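Local coordinates for conserved protein (Mycobacterium tuberculosis, PDB 1RFE) that is of unknown function but probably binds coenzyme F420 on a split-barrel fold related to FMN-binding oxidases, and may act as an oxidoreductase, at residues Ala56-Gln59 / Lys60-Asn63; Val9-Glu12 / Ala13-Ala16. All coordinates share one frame; numbering follows the deposited sequence.

How the interactions relate
Both interactions are helix starts capped by a serine, built on the same plan and placed on opposite sides of the chain's centre, with their own centres about 31 Å apart. Interaction 2 comes first along the chain and opens helix 12-21 at the surface, beside strand 140-145; interaction 1 opens helix 59-66 after a short loop from strand 49-55 and is partly buried. They share no element and do not touch. The chemistry differs in how each cap is completed: in 9-16 a glutamate carboxylate accepts from the serine N-H in return, whereas in 56-63 the capping serine is also tied to the preceding strand, and a weak side-chain amide bond spans the first turn.

Interaction 1: Ala56-Gln59 / Lys60-Asn63; sequences AKSQ and KAVN
With OG lying between its own backbone N and carbonyl carbon (chi1 65°), Ser58 turns its hydroxyl toward the open start of helix 59-66, where Ala61 N reaches it. Gln59 holds CG anti to its backbone N and then bends at chi2 (60°), which turns its amide forward along the first turn toward Asn63. The capping bond from Ala61 N to Ser58 OG is weak, at 3.3 Å. A firmer hold comes from the backbone: Val62 N donates to Ser58 O over 3.0 Å, nearly straight, and Asn63 N to Gln59 O over 2.8 Å. Serine suits this N-cap because its short side chain lets one oxygen reach a peptide N-H of the first turn. This N-cap stands where the short loop after strand 49-55 enters the helix, within the split-barrel fold of this FMN-binding clan, and Ser58 OG also bonds to Thr54 OG1 and Lys55 O, tying the cap to the strand end. Beside the hydroxyl, the methyl of Ala61 lies 3.6 Å from Ser58 OG and 3.5 Å from Ala56 O, a buried place where a small side chain allows the helix to lie close to the loop. From the exposed Gln59, OE1 accepts a weak, bent bond from Asn63 ND2 at 2.9 Å, the two amide planes being 42° apart. The asparagine's other amide atom, OD1, bonds to His37 and Thr29, which is the stronger hold on this side chain. Lys60 curls its flexible chain back beside the cap, bringing NZ to 3.9 Å from Ser58 CB.

Interaction 2: Val9-Glu12 / Ala13-Ala16; sequences VMSE and AEIA
Ser11 and Glu14 grip each other twice: Glu14 N donates to Ser11 OG over 3.0 Å, and Ser11 N donates to Glu14 OE1 over 3.0 Å. This is the tight part of the contact, and the serine oxygen also presses against the aliphatic stem of the glutamate, 3.1 Å from CG. Glu14 sets CG beside its own backbone N (chi1 -74°) and runs extended from there, which carries the carboxylate back past the serine to the chain before the helix. Ser11 N meets OE1 from above the carboxylate plane, 38° out of it. The reciprocal pair is a capping box at the N-terminus of helix 12-21: serine offers a compact acceptor to a first-turn N-H, and glutamate, three residues on, is long enough to answer the serine's own N-H. The negative charge of Glu14 would probably also be favoured near the positive end of the helix dipole, and OE1 takes a salt bridge from Lys148 as well. Next to the box, the buried selenomethionine at Met10 brings CB to 3.8 Å from Ile15 CG1, two apolar chains crossing where the loop meets the helix; Met10 touches Asp145 and Ile15 touches Ser143, so this face rests on strand 140-145. Ile15 N completes the turn with a bond to Ser11 O of 2.9 Å. The solvent side is looser. There Glu12 leads away from the helix, its contact limited to the base of its chain, and with Ala13 and Ala16 it forms an exposed flank held chiefly by the backbone, through Ala16 N to Glu12 O at 3.1 Å.

Interaction 1: Ala56-Gln59 / Lys60-Asn63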
ATOM      1  N   ALA A  56     -16.111   8.549  -0.726  1.00 28.76           N
ATOM      2  CA  ALA A  56     -16.305   9.099  -2.076  1.00 29.95           C
ATOM      3  C   ALA A  56     -15.859  10.563  -2.190  1.00 30.55           C
ATOM      4  O   ALA A  56     -15.329  10.954  -3.216  1.00 29.78           O
ATOM      5  CB  ALA A  56     -17.813   8.948  -2.538  1.00 30.71           C
ATOM      6  N   LYS A  57     -16.038  11.361  -1.129  1.00 30.86           N
ATOM      7  CA  LYS A  57     -15.674  12.804  -1.183  1.00 31.08           C
ATOM      8  C   LYS A  57     -14.433  13.176  -0.376  1.00 29.22           C
ATOM      9  O   LYS A  57     -14.211  14.325  -0.086  1.00 28.38           O
ATOM     10  CB  LYS A  57     -16.862  13.665  -0.746  1.00 31.94           C
ATOM     11  CG  LYS A  57     -17.771  14.114  -1.972  1.00 35.98           C
ATOM     12  CD  LYS A  57     -19.223  13.603  -1.832  1.00 40.34           C
ATOM     13  CE  LYS A  57     -20.313  14.704  -1.968  1.00 41.90           C
ATOM     14  NZ  LYS A  57     -21.635  14.072  -1.717  1.00 42.70           N
ATOM     15  N   SER A  58     -13.593  12.208  -0.033  1.00 28.40           N
ATOM     16  CA  SER A  58     -12.363  12.505   0.691  1.00 27.65           C
ATOM     17  C   SER A  58     -11.366  13.244  -0.207  1.00 28.82           C
ATOM     18  O   SER A  58     -11.390  13.098  -1.448  1.00 28.89           O
ATOM     19  CB  SER A  58     -11.682  11.197   1.138  1.00 28.02           C
ATOM     20  OG  SER A  58     -11.258  10.439   0.004  1.00 24.19           O
ATOM     21  N   GLN A  59     -10.426  13.954   0.407  1.00 28.53           N
ATOM     22  CA  GLN A  59      -9.434  14.657  -0.382  1.00 29.97           C
ATOM     23  C   GLN A  59      -8.729  13.747  -1.406  1.00 29.14           C
ATOM     24  O   GLN A  59      -8.435  14.187  -2.533  1.00 29.16           O
ATOM     25  CB  GLN A  59      -8.383  15.351   0.486  1.00 30.00           C
ATOM     26  CG  GLN A  59      -7.509  16.337  -0.286  1.00 33.82           C
ATOM     27  CD  GLN A  59      -8.317  17.463  -0.944  1.00 36.64           C
ATOM     28  OE1 GLN A  59      -8.256  17.671  -2.185  1.00 41.18           O
ATOM     29  NE2 GLN A  59      -9.078  18.185  -0.125  1.00 39.75           N
ATOM     30  N   LYS A  60      -8.440  12.516  -1.014  1.00 29.39           N
ATOM     31  CA  LYS A  60      -7.667  11.656  -1.858  1.00 30.28           C
ATOM     32  C   LYS A  60      -8.463  11.230  -3.098  1.00 30.23           C
ATOM     33  O   LYS A  60      -7.910  11.218  -4.217  1.00 29.08           O
ATOM     34  CB  LYS A  60      -6.894  10.549  -1.064  1.00 31.43           C
ATOM     35  CG  LYS A  60      -7.575   9.264  -0.572  1.00 31.45           C
ATOM     36  CD  LYS A  60      -7.088   8.866   0.864  1.00 35.77           C
ATOM     37  CE  LYS A  60      -7.867   9.618   2.047  1.00 36.39           C
ATOM     38  NZ  LYS A  60      -7.916  11.221   2.025  1.00 33.13           N
ATOM     39  N   ALA A  61      -9.764  10.995  -2.917  1.00 29.97           N
ATOM     40  CA  ALA A  61     -10.646  10.648  -4.030  1.00 30.62           C
ATOM     41  C   ALA A  61     -10.826  11.828  -4.999  1.00 29.59           C
ATOM     42  O   ALA A  61     -10.843  11.635  -6.195  1.00 30.66           O
ATOM     43  CB  ALA A  61     -11.973  10.194  -3.526  1.00 30.66           C
ATOM     44  N   VAL A  62     -10.934  13.026  -4.454  1.00 29.33           N
ATOM     45  CA  VAL A  62     -10.996  14.264  -5.238  1.00 29.33           C
ATOM     46  C   VAL A  62      -9.691  14.531  -5.995  1.00 27.45           C
ATOM     47  O   VAL A  62      -9.716  14.760  -7.199  1.00 26.89           O
ATOM     48  CB  VAL A  62     -11.426  15.490  -4.350  1.00 29.72           C
ATOM     49  CG1 VAL A  62     -11.042  16.848  -5.014  1.00 31.94           C
ATOM     50  CG2 VAL A  62     -12.916  15.434  -4.078  1.00 29.55           C
ATOM     51  N   ASN A  63      -8.550  14.353  -5.336  1.00 27.06           N
ATOM     52  CA  ASN A  63      -7.268  14.466  -6.038  1.00 26.25           C
ATOM     53  C   ASN A  63      -7.205  13.470  -7.172  1.00 26.62           C
ATOM     54  O   ASN A  63      -6.748  13.753  -8.302  1.00 25.14           O
ATOM     55  CB  ASN A  63      -6.065  14.216  -5.122  1.00 25.37           C
ATOM     56  CG  ASN A  63      -5.858  15.275  -4.068  1.00 23.67           C
ATOM     57  OD1 ASN A  63      -5.083  15.025  -3.109  1.00 26.81           O
ATOM     58  ND2 ASN A  63      -6.552  16.442  -4.167  1.00 16.07           N
TER

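Interaction 2: Val9-Glu12 / Ala13-Ala16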
ATOM      1  N   VAL A   9      17.734  -5.492  -5.032  1.00 29.44           N
ATOM      2  CA  VAL A   9      16.413  -5.730  -5.604  1.00 29.59           C
ATOM      3  C   VAL A   9      15.748  -6.984  -5.051  1.00 29.61           C
ATOM      4  O   VAL A   9      16.392  -7.999  -4.772  1.00 28.79           O
ATOM      5  CB  VAL A   9      16.463  -5.814  -7.173  1.00 30.32           C
ATOM      6  CG1 VAL A   9      17.144  -7.114  -7.649  1.00 30.72           C
ATOM      7  CG2 VAL A   9      15.072  -5.670  -7.791  1.00 31.35           C
HETATM    8  N   MSE A  10      14.452  -6.876  -4.794  1.00 29.55           N
HETATM    9  CA  MSE A  10      13.653  -8.042  -4.443  1.00 29.09           C
HETATM   10  C   MSE A  10      13.035  -8.655  -5.683  1.00 28.70           C
HETATM   11  O   MSE A  10      12.706  -7.953  -6.617  1.00 28.22           O
HETATM   12  CB  MSE A  10      12.552  -7.641  -3.460  1.00 29.00           C
HETATM   13  CG  MSE A  10      13.073  -7.350  -2.072  1.00 30.98           C
HETATM   14 SE   MSE A  10      11.682  -7.539  -0.723  0.50 37.44          SE
HETATM   15  CE  MSE A  10      10.843  -6.053  -1.161  1.00 29.89           C
ATOM     16  N   SER A  11      12.912  -9.976  -5.689  1.00 28.67           N
ATOM     17  CA  SER A  11      12.164 -10.705  -6.727  1.00 29.38           C
ATOM     18  C   SER A  11      10.669 -10.399  -6.710  1.00 29.44           C
ATOM     19  O   SER A  11      10.085  -9.963  -5.703  1.00 28.39           O
ATOM     20  CB  SER A  11      12.322 -12.219  -6.542  1.00 29.47           C
ATOM     21  OG  SER A  11      11.650 -12.659  -5.350  1.00 29.84           O
ATOM     22  N   GLU A  12      10.045 -10.644  -7.840  1.00 30.69           N
ATOM     23  CA  GLU A  12       8.602 -10.524  -7.948  1.00 32.22           C
ATOM     24  C   GLU A  12       7.916 -11.219  -6.781  1.00 31.53           C
ATOM     25  O   GLU A  12       6.988 -10.673  -6.179  1.00 31.86           O
ATOM     26  CB  GLU A  12       8.141 -11.113  -9.264  1.00 32.86           C
ATOM     27  CG  GLU A  12       6.713 -10.780  -9.624  1.00 38.42           C
ATOM     28  CD  GLU A  12       6.381 -11.181 -11.042  1.00 45.45           C
ATOM     29  OE1 GLU A  12       6.093 -12.392 -11.243  1.00 49.30           O
ATOM     30  OE2 GLU A  12       6.447 -10.282 -11.945  1.00 51.66           O
ATOM     31  N   ALA A  13       8.386 -12.410  -6.441  1.00 30.85           N
ATOM     32  CA  ALA A  13       7.735 -13.188  -5.419  1.00 31.31           C
ATOM     33  C   ALA A  13       7.999 -12.623  -4.034  1.00 29.27           C
ATOM     34  O   ALA A  13       7.155 -12.678  -3.193  1.00 29.98           O
ATOM     35  CB  ALA A  13       8.163 -14.676  -5.482  1.00 32.20           C
ATOM     36  N   GLU A  14       9.188 -12.107  -3.790  1.00 28.74           N
ATOM     37  CA  GLU A  14       9.512 -11.469  -2.494  1.00 27.18           C
ATOM     38  C   GLU A  14       8.684 -10.196  -2.252  1.00 26.04           C
ATOM     39  O   GLU A  14       8.223  -9.954  -1.159  1.00 25.96           O
ATOM     40  CB  GLU A  14      11.008 -11.141  -2.442  1.00 27.37           C
ATOM     41  CG  GLU A  14      11.912 -12.373  -2.251  1.00 29.37           C
ATOM     42  CD  GLU A  14      13.399 -12.070  -2.462  1.00 30.89           C
ATOM     43  OE1 GLU A  14      13.786 -11.021  -3.035  1.00 34.15           O
ATOM     44  OE2 GLU A  14      14.206 -12.888  -2.035  1.00 36.91           O
ATOM     45  N   ILE A  15       8.455  -9.429  -3.303  1.00 25.15           N
ATOM     46  CA  ILE A  15       7.640  -8.208  -3.244  1.00 24.88           C
ATOM     47  C   ILE A  15       6.208  -8.593  -2.909  1.00 24.59           C
ATOM     48  O   ILE A  15       5.605  -8.045  -1.989  1.00 23.49           O
ATOM     49  CB  ILE A  15       7.691  -7.466  -4.597  1.00 24.33           C
ATOM     50  CG1 ILE A  15       9.068  -6.863  -4.826  1.00 25.76           C
ATOM     51  CG2 ILE A  15       6.611  -6.342  -4.719  1.00 24.59           C
ATOM     52  CD1 ILE A  15       9.293  -6.417  -6.280  1.00 27.43           C
ATOM     53  N   ALA A  16       5.686  -9.573  -3.624  1.00 25.11           N
ATOM     54  CA  ALA A  16       4.364 -10.131  -3.301  1.00 26.10           C
ATOM     55  C   ALA A  16       4.204 -10.489  -1.817  1.00 26.71           C
ATOM     56  O   ALA A  16       3.283 -10.016  -1.195  1.00 26.90           O
ATOM     57  CB  ALA A  16       4.023 -11.296  -4.218  1.00 25.59           C
TER